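Local coordinates for protein annexin (Schistosoma mansoni, PDB 4MDU) that binds acidic phospholipid membranes in a calcium-dependent manner, aggregates liposomes when calcium is present and is likely to promote membrane fusion, at residues G96-R99 with K100-Q104; D309-L312 with M313-L316; D350-R353 with T354-L358. All coordinates share one frame; numbering follows the deposited sequence.

Contact 1: residues G96-R99 with K100-Q104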
loop_
_atom_site.group_PDB
_atom_site.type_symbol
_atom_site.label_atom_id
_atom_site.label_comp_id
_atom_site.label_asym_id
_atom_site.label_seq_id
_atom_site.Cartn_x
_atom_site.Cartn_y
_atom_site.Cartn_z
ATOM N N GLY B 96 -24.240 -8.155 16.948
ATOM C CA GLY B 96 -22.792 -8.168 16.929
ATOM C C GLY B 96 -22.184 -8.652 15.630
ATOM O O GLY B 96 -22.713 -8.398 14.546
ATOM N N ASP B 97 -21.062 -9.354 15.749
ATOM C CA ASP B 97 -20.333 -9.867 14.601
ATOM C C ASP B 97 -21.148 -10.890 13.819
ATOM O O ASP B 97 -21.037 -10.990 12.600
ATOM C CB ASP B 97 -19.017 -10.493 15.050
ATOM C CG ASP B 97 -18.074 -9.472 15.627
ATOM O OD1 ASP B 97 -17.067 -9.867 16.256
ATOM O OD2 ASP B 97 -18.357 -8.265 15.449
ATOM N N PHE B 98 -21.965 -11.650 14.528
ATOM C CA PHE B 98 -22.781 -12.641 13.875
ATOM C C PHE B 98 -23.731 -11.938 12.917
ATOM O O PHE B 98 -23.829 -12.309 11.749
ATOM C CB PHE B 98 -23.566 -13.436 14.900
ATOM C CG PHE B 98 -24.281 -14.614 14.323
ATOM C CD1 PHE B 98 -23.762 -15.284 13.231
ATOM C CD2 PHE B 98 -25.468 -15.058 14.880
ATOM C CE1 PHE B 98 -24.420 -16.364 12.697
ATOM C CE2 PHE B 98 -26.133 -16.144 14.351
ATOM C CZ PHE B 98 -25.609 -16.799 13.259
ATOM N N ARG B 99 -24.426 -10.917 13.407
ATOM C CA ARG B 99 -25.321 -10.134 12.550
ATOM C C ARG B 99 -24.574 -9.546 11.344
ATOM O O ARG B 99 -25.062 -9.602 10.218
ATOM C CB ARG B 99 -26.019 -9.033 13.351
ATOM C CG ARG B 99 -27.052 -8.257 12.561
ATOM C CD ARG B 99 -28.079 -7.601 13.479
ATOM N NE ARG B 99 -27.546 -6.438 14.190
ATOM C CZ ARG B 99 -28.264 -5.664 15.003
ATOM N NH1 ARG B 99 -29.545 -5.930 15.225
ATOM N NH2 ARG B 99 -27.699 -4.626 15.602
ATOM N N LYS B 100 -23.390 -8.993 11.585
ATOM C CA LYS B 100 -22.565 -8.457 10.510
ATOM C C LYS B 100 -22.370 -9.491 9.402
ATOM O O LYS B 100 -22.671 -9.244 8.238
ATOM C CB LYS B 100 -21.196 -8.036 11.043
ATOM C CG LYS B 100 -21.041 -6.567 11.328
ATOM C CD LYS B 100 -21.326 -6.249 12.779
ATOM C CE LYS B 100 -21.080 -4.773 13.059
ATOM N NZ LYS B 100 -19.726 -4.363 12.582
ATOM N N VAL B 101 -21.870 -10.662 9.763
ATOM C CA VAL B 101 -21.529 -11.623 8.738
ATOM C C VAL B 101 -22.805 -12.130 8.065
ATOM O O VAL B 101 -22.827 -12.395 6.855
ATOM C CB VAL B 101 -20.646 -12.774 9.292
ATOM C CG1 VAL B 101 -21.434 -13.651 10.245
ATOM C CG2 VAL B 101 -20.072 -13.596 8.139
ATOM N N LEU B 102 -23.877 -12.243 8.839
ATOM C CA LEU B 102 -25.155 -12.662 8.279
ATOM C C LEU B 102 -25.654 -11.660 7.228
ATOM O O LEU B 102 -26.297 -12.033 6.247
ATOM C CB LEU B 102 -26.207 -12.818 9.365
ATOM C CG LEU B 102 -26.164 -14.100 10.194
ATOM C CD1 LEU B 102 -27.295 -14.114 11.219
ATOM C CD2 LEU B 102 -26.236 -15.327 9.297
ATOM N N CYS B 103 -25.365 -10.385 7.438
ATOM C CA CYS B 103 -25.859 -9.391 6.514
ATOM C C CYS B 103 -25.063 -9.442 5.220
ATOM O O CYS B 103 -25.634 -9.316 4.153
ATOM C CB CYS B 103 -25.863 -7.992 7.128
ATOM S SG CYS B 103 -27.274 -7.689 8.242
ATOM N N GLN B 104 -23.756 -9.654 5.307
ATOM C CA GLN B 104 -22.961 -9.790 4.089
ATOM C C GLN B 104 -23.490 -10.967 3.285
ATOM O O GLN B 104 -23.625 -10.899 2.072
ATOM C CB GLN B 104 -21.482 -9.976 4.426
ATOM C CG GLN B 104 -20.911 -8.798 5.194
ATOM C CD GLN B 104 -21.169 -7.488 4.481
ATOM O OE1 GLN B 104 -20.681 -7.271 3.366
ATOM N NE2 GLN B 104 -21.953 -6.608 5.110
#

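Contact 2: residues D309-L312 with M313-L316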
loop_
_atom_site.group_PDB
_atom_site.type_symbol
_atom_site.label_atom_id
_atom_site.label_comp_id
_atom_site.label_asym_id
_atom_site.label_seq_id
_atom_site.Cartn_x
_atom_site.Cartn_y
_atom_site.Cartn_z
ATOM N N ASP B 309 -12.885 -5.001 9.736
ATOM C CA ASP B 309 -12.379 -5.117 8.373
ATOM C C ASP B 309 -13.107 -6.258 7.686
ATOM O O ASP B 309 -13.050 -7.401 8.155
ATOM C CB ASP B 309 -10.877 -5.390 8.345
ATOM C CG ASP B 309 -10.280 -5.180 6.957
ATOM O OD1 ASP B 309 -9.956 -4.016 6.646
ATOM O OD2 ASP B 309 -10.136 -6.162 6.182
ATOM N N TYR B 310 -13.760 -5.955 6.562
ATOM C CA TYR B 310 -14.673 -6.903 5.937
ATOM C C TYR B 310 -14.008 -7.845 4.963
ATOM O O TYR B 310 -14.659 -8.756 4.451
ATOM C CB TYR B 310 -15.799 -6.158 5.231
ATOM C CG TYR B 310 -16.943 -5.821 6.138
ATOM C CD1 TYR B 310 -18.187 -6.393 5.945
ATOM C CD2 TYR B 310 -16.778 -4.944 7.197
ATOM C CE1 TYR B 310 -19.250 -6.092 6.774
ATOM C CE2 TYR B 310 -17.834 -4.640 8.041
ATOM C CZ TYR B 310 -19.071 -5.215 7.820
ATOM O OH TYR B 310 -20.138 -4.921 8.643
ATOM N N ALA B 311 -12.708 -7.650 4.734
ATOM C CA ALA B 311 -11.993 -8.398 3.699
ATOM C C ALA B 311 -12.042 -9.914 3.888
ATOM O O ALA B 311 -12.325 -10.658 2.942
ATOM C CB ALA B 311 -10.536 -7.902 3.564
ATOM N N LEU B 312 -11.787 -10.365 5.114
ATOM C CA LEU B 312 -11.755 -11.794 5.400
ATOM C C LEU B 312 -13.059 -12.465 5.050
ATOM O O LEU B 312 -13.078 -13.485 4.349
ATOM C CB LEU B 312 -11.428 -12.058 6.877
ATOM C CG LEU B 312 -11.483 -13.533 7.281
ATOM C CD1 LEU B 312 -10.513 -14.387 6.470
ATOM C CD2 LEU B 312 -11.181 -13.681 8.787
ATOM N N MET B 313 -14.158 -11.907 5.552
ATOM C CA MET B 313 -15.466 -12.493 5.271
ATOM C C MET B 313 -15.887 -12.276 3.795
ATOM O O MET B 313 -16.501 -13.158 3.198
ATOM C CB MET B 313 -16.540 -12.022 6.288
ATOM C CG MET B 313 -17.021 -10.581 6.152
ATOM S SD MET B 313 -18.351 -10.133 7.314
ATOM C CE MET B 313 -17.396 -9.315 8.573
ATOM N N ARG B 314 -15.538 -11.130 3.204
ATOM C CA ARG B 314 -15.851 -10.911 1.782
ATOM C C ARG B 314 -15.185 -11.982 0.920
ATOM O O ARG B 314 -15.834 -12.637 0.102
ATOM C CB ARG B 314 -15.425 -9.523 1.317
ATOM C CG ARG B 314 -15.650 -9.300 -0.204
ATOM C CD ARG B 314 -15.446 -7.837 -0.623
ATOM N NE ARG B 314 -14.132 -7.331 -0.249
ATOM C CZ ARG B 314 -13.913 -6.451 0.725
ATOM N NH1 ARG B 314 -14.928 -5.934 1.412
ATOM N NH2 ARG B 314 -12.674 -6.074 1.005
ATOM N N LEU B 315 -13.895 -12.198 1.148
ATOM C CA LEU B 315 -13.147 -13.179 0.376
ATOM C C LEU B 315 -13.699 -14.590 0.532
ATOM O O LEU B 315 -13.929 -15.287 -0.463
ATOM C CB LEU B 315 -11.665 -13.119 0.721
ATOM C CG LEU B 315 -11.020 -11.846 0.166
ATOM C CD1 LEU B 315 -9.645 -11.667 0.736
ATOM C CD2 LEU B 315 -10.999 -11.829 -1.403
ATOM N N LEU B 316 -13.932 -14.998 1.775
ATOM C CA LEU B 316 -14.497 -16.316 2.065
ATOM C C LEU B 316 -15.869 -16.526 1.406
ATOM O O LEU B 316 -16.108 -17.535 0.737
ATOM C CB LEU B 316 -14.603 -16.500 3.579
ATOM C CG LEU B 316 -13.467 -17.301 4.233
ATOM C CD1 LEU B 316 -12.224 -17.362 3.337
ATOM C CD2 LEU B 316 -13.143 -16.773 5.624
HETATM O O HOH W 1 -13.955 -9.885 7.886
#

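Contact 3: residues D350-R353 with T354-L358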
loop_
_atom_site.group_PDB
_atom_site.type_symbol
_atom_site.label_atom_id
_atom_site.label_comp_id
_atom_site.label_asym_id
_atom_site.label_seq_id
_atom_site.Cartn_x
_atom_site.Cartn_y
_atom_site.Cartn_z
ATOM N N ASP B 350 -20.126 -16.711 16.860
ATOM C CA ASP B 350 -20.905 -17.268 15.774
ATOM C C ASP B 350 -20.391 -16.802 14.406
ATOM O O ASP B 350 -20.654 -17.413 13.378
ATOM C CB ASP B 350 -22.364 -16.882 15.986
ATOM C CG ASP B 350 -22.964 -17.606 17.170
ATOM O OD1 ASP B 350 -22.530 -18.745 17.411
ATOM O OD2 ASP B 350 -23.849 -17.056 17.851
ATOM N N TYR B 351 -19.658 -15.703 14.426
ATOM C CA TYR B 351 -18.978 -15.171 13.272
ATOM C C TYR B 351 -17.904 -16.172 12.846
ATOM O O TYR B 351 -17.923 -16.671 11.721
ATOM C CB TYR B 351 -18.397 -13.806 13.661
ATOM C CG TYR B 351 -17.347 -13.234 12.758
ATOM C CD1 TYR B 351 -17.604 -13.005 11.408
ATOM C CD2 TYR B 351 -16.116 -12.861 13.262
ATOM C CE1 TYR B 351 -16.646 -12.466 10.589
ATOM C CE2 TYR B 351 -15.147 -12.316 12.451
ATOM C CZ TYR B 351 -15.418 -12.124 11.109
ATOM O OH TYR B 351 -14.457 -11.574 10.287
ATOM N N ARG B 352 -16.988 -16.487 13.757
ATOM C CA ARG B 352 -15.969 -17.507 13.492
ATOM C C ARG B 352 -16.615 -18.774 12.936
ATOM O O ARG B 352 -16.174 -19.340 11.927
ATOM C CB ARG B 352 -15.199 -17.845 14.778
ATOM C CG ARG B 352 -14.499 -19.209 14.751
ATOM C CD ARG B 352 -13.349 -19.266 15.736
ATOM N NE ARG B 352 -13.810 -19.212 17.118
ATOM C CZ ARG B 352 -12.998 -19.132 18.169
ATOM N NH1 ARG B 352 -11.679 -19.119 17.983
ATOM N NH2 ARG B 352 -13.505 -19.081 19.400
ATOM N N ARG B 353 -17.678 -19.204 13.601
ATOM C CA ARG B 353 -18.362 -20.432 13.236
ATOM C C ARG B 353 -18.906 -20.321 11.815
ATOM O O ARG B 353 -18.781 -21.251 11.014
ATOM C CB ARG B 353 -19.488 -20.707 14.228
ATOM C CG ARG B 353 -20.125 -22.079 14.104
ATOM C CD ARG B 353 -19.224 -23.188 14.677
ATOM N NE ARG B 353 -19.060 -24.196 13.651
ATOM C CZ ARG B 353 -17.903 -24.592 13.137
ATOM N NH1 ARG B 353 -16.742 -24.128 13.586
ATOM N NH2 ARG B 353 -17.921 -25.510 12.192
ATOM N N THR B 354 -19.497 -19.176 11.500
ATOM C CA THR B 354 -20.001 -18.939 10.151
ATOM C C THR B 354 -18.884 -19.058 9.116
ATOM O O THR B 354 -19.044 -19.733 8.112
ATOM C CB THR B 354 -20.665 -17.561 10.014
ATOM O OG1 THR B 354 -21.738 -17.437 10.960
ATOM C CG2 THR B 354 -21.214 -17.390 8.592
ATOM N N LEU B 355 -17.747 -18.414 9.370
ATOM C CA LEU B 355 -16.624 -18.486 8.435
ATOM C C LEU B 355 -16.149 -19.924 8.244
ATOM O O LEU B 355 -15.830 -20.335 7.124
ATOM C CB LEU B 355 -15.461 -17.617 8.910
ATOM C CG LEU B 355 -15.742 -16.125 9.120
ATOM C CD1 LEU B 355 -14.452 -15.403 9.428
ATOM C CD2 LEU B 355 -16.417 -15.497 7.887
ATOM N N CYS B 356 -16.094 -20.685 9.339
ATOM C CA CYS B 356 -15.630 -22.073 9.272
ATOM C C CYS B 356 -16.559 -22.919 8.409
ATOM O O CYS B 356 -16.111 -23.797 7.672
ATOM C CB CYS B 356 -15.497 -22.674 10.691
ATOM S SG CYS B 356 -14.128 -21.906 11.601
ATOM N N VAL B 357 -17.856 -22.652 8.498
ATOM C CA VAL B 357 -18.830 -23.433 7.758
ATOM C C VAL B 357 -18.732 -23.122 6.259
ATOM O O VAL B 357 -18.842 -24.010 5.434
ATOM C CB VAL B 357 -20.236 -23.182 8.289
ATOM C CG1 VAL B 357 -21.307 -23.742 7.338
ATOM C CG2 VAL B 357 -20.360 -23.802 9.662
ATOM N N LEU B 358 -18.492 -21.861 5.924
ATOM C CA LEU B 358 -18.255 -21.489 4.540
ATOM C C LEU B 358 -17.147 -22.356 3.932
ATOM O O LEU B 358 -17.255 -22.770 2.785
ATOM C CB LEU B 358 -17.906 -20.002 4.422
ATOM C CG LEU B 358 -19.020 -18.981 4.652
ATOM C CD1 LEU B 358 -18.426 -17.579 4.687
ATOM C CD2 LEU B 358 -20.098 -19.075 3.569
#

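Contact 1: residues G96-R99 with K100-Q104
K100 N reaches back to G96 O over 3.1 Å, the first of four consecutive i to i+4 backbone bonds that join G96-R99 to K100-Q104 in helix 96-106, in the first annexin repeat. The same carbonyl oxygen is covered by the lysine side chain: a bend at chi2 folds the chain back so that K100 CD lies 3.1 Å from G96 O. The ammonium group then runs on in the general direction of D97 without meeting its carboxylate, whose OD2 is instead hydrogen-bonded to T307 OG1. One residue on, V101 N donates to D97 O at 3.0 Å. Its CG1 branch sits between the backbone nitrogen and the carbonyl carbon, a placement that turns the methyl back over the preceding turn, with CG1 3.1 Å from F98 O and also near the ring of F98. L102 makes the principal apolar contact. F98 has its ring anti to its own nitrogen (chi1 -171°), which swings it along the helix toward L102; L102 CD1 lies 3.8 Å from the centroid of the F98 ring, only 13° off the normal, a CH-pi contact over the face. This pair faces helices 56-63 and 349-358, with I60 and T354 touching the buried ring and I59 touching L102, while R99 points elsewhere and donates from NH1 to K91 O. The F98 ring also touches E56, a calcium-binding residue, which places the contact beside that site. C103 closes the series, its sulfur drawn back beside R99 O. The C103 N to R99 O bond is of ordinary length, 2.9 Å, but bent to 139° at the hydrogen, and C103 N makes a second, weak bond to K100 O at 3.0 Å.

Contact 2: residues D309-L312 with M313-L316
A Met-aromatic contact between Y310 and M313 marks the start of helix 311-320, in the fourth annexin repeat. M313 takes a first torsion of 73°, uncommon within a helix, with CG between its nitrogen and carbonyl carbon, and the chain runs back alongside the tyrosine. Its terminal methyl, CE, makes a CH-pi contact over one face of the ring toward the rim, 4.2 Å from the centroid of Y310, while the sulfur lies obliquely, with SD 4.0 Å from Y310 CD1. R314 bends at chi3 to lay one face of its guanidinium over the backbone of Y310 and A311, NH2 coming within 3.6 Å of A311 CA; its NE forms a salt bridge with E133. Further along, L312 and L316 run side by side, L312 CD1 meeting L316 CD2 at 3.7 Å; the L312 side chain also lies close to those of the calcium-binding residues M302 and D346. A water bridge and a weak side-chain cap complete the first turn: one water donates to D309 O (2.7 Å) and accepts from M313 N (3.1 Å), and D309 OD2 accepts a weak capping bond from A311 N. Regular i to i+4 bonding begins with R314 N to Y310 O at 2.8 Å. Around this turn, helix 96-106 lies against Y310 and M313, helix 128-136 against A311 and R314, helix 290-301 against the leucines, and helix 349-358 against L312, M313 and L316.

Contact 3: residues D350-R353 with T354-L358
T354 grips D350 O twice: OG1 donates to it at 2.6 Å and the backbone nitrogen at 2.8 Å, the two donors arriving from opposite faces of the carbonyl plane. The hydroxyl gets there because OG1 lies anti to the threonine carbonyl carbon (chi1 -58°), on the side of the preceding turn, and the buried polar group is thereby satisfied within its own helix. Also well packed, L355 CD1 sits over a face of the Y351 ring, a CH-pi contact 4.2 Å from the centroid and 28° off the normal, nearest to CE1 and CZ. The two side chains cross obliquely, and neither stands alone: M313 of helix 311-320 packs against both, while V101 of helix 96-106 presses on the tyrosine. T354, Y351 and L355 belong to helix 349-358, in the fourth annexin repeat, whose opening turn lies near the calcium-binding residues E56 and G306. Looser are the partly exposed arginines, which lean on buried C356 and V357. R353, bent at chi2 and chi3, folds forward along the helix so that its guanidinium meets the next turn obliquely; NH1 is 3.5 Å from C356 CB and NH2 3.9 Å from V357 CG2. The same NH1 forms a salt bridge with E361, which helps hold the charged end. The side chain of R352 barely touches the next turn, with CG 4.2 Å from C356 SG, before its NH1 turns away to hydrogen-bond K344 O.

In the fold
Following the chain from the N terminus, contact 1 comes first, in the first annexin repeat, and contacts 2 and 3 follow much later, both in the fourth. Each closes only a turn of its own helix, and the three run in series, neither nesting nor crossing. In space they converge, with centres 10 to 12 Å apart, and each touches the other two. Helix 349-358 meets helix 96-106 through D350, Y351 and T354 against D97, F98 and V101. Y310, just before helix 311-320, and M313 meet helix 96-106, while L312, M313 and L316 meet helix 349-358. The first and fourth repeats, distant in sequence, are thus brought into direct contact.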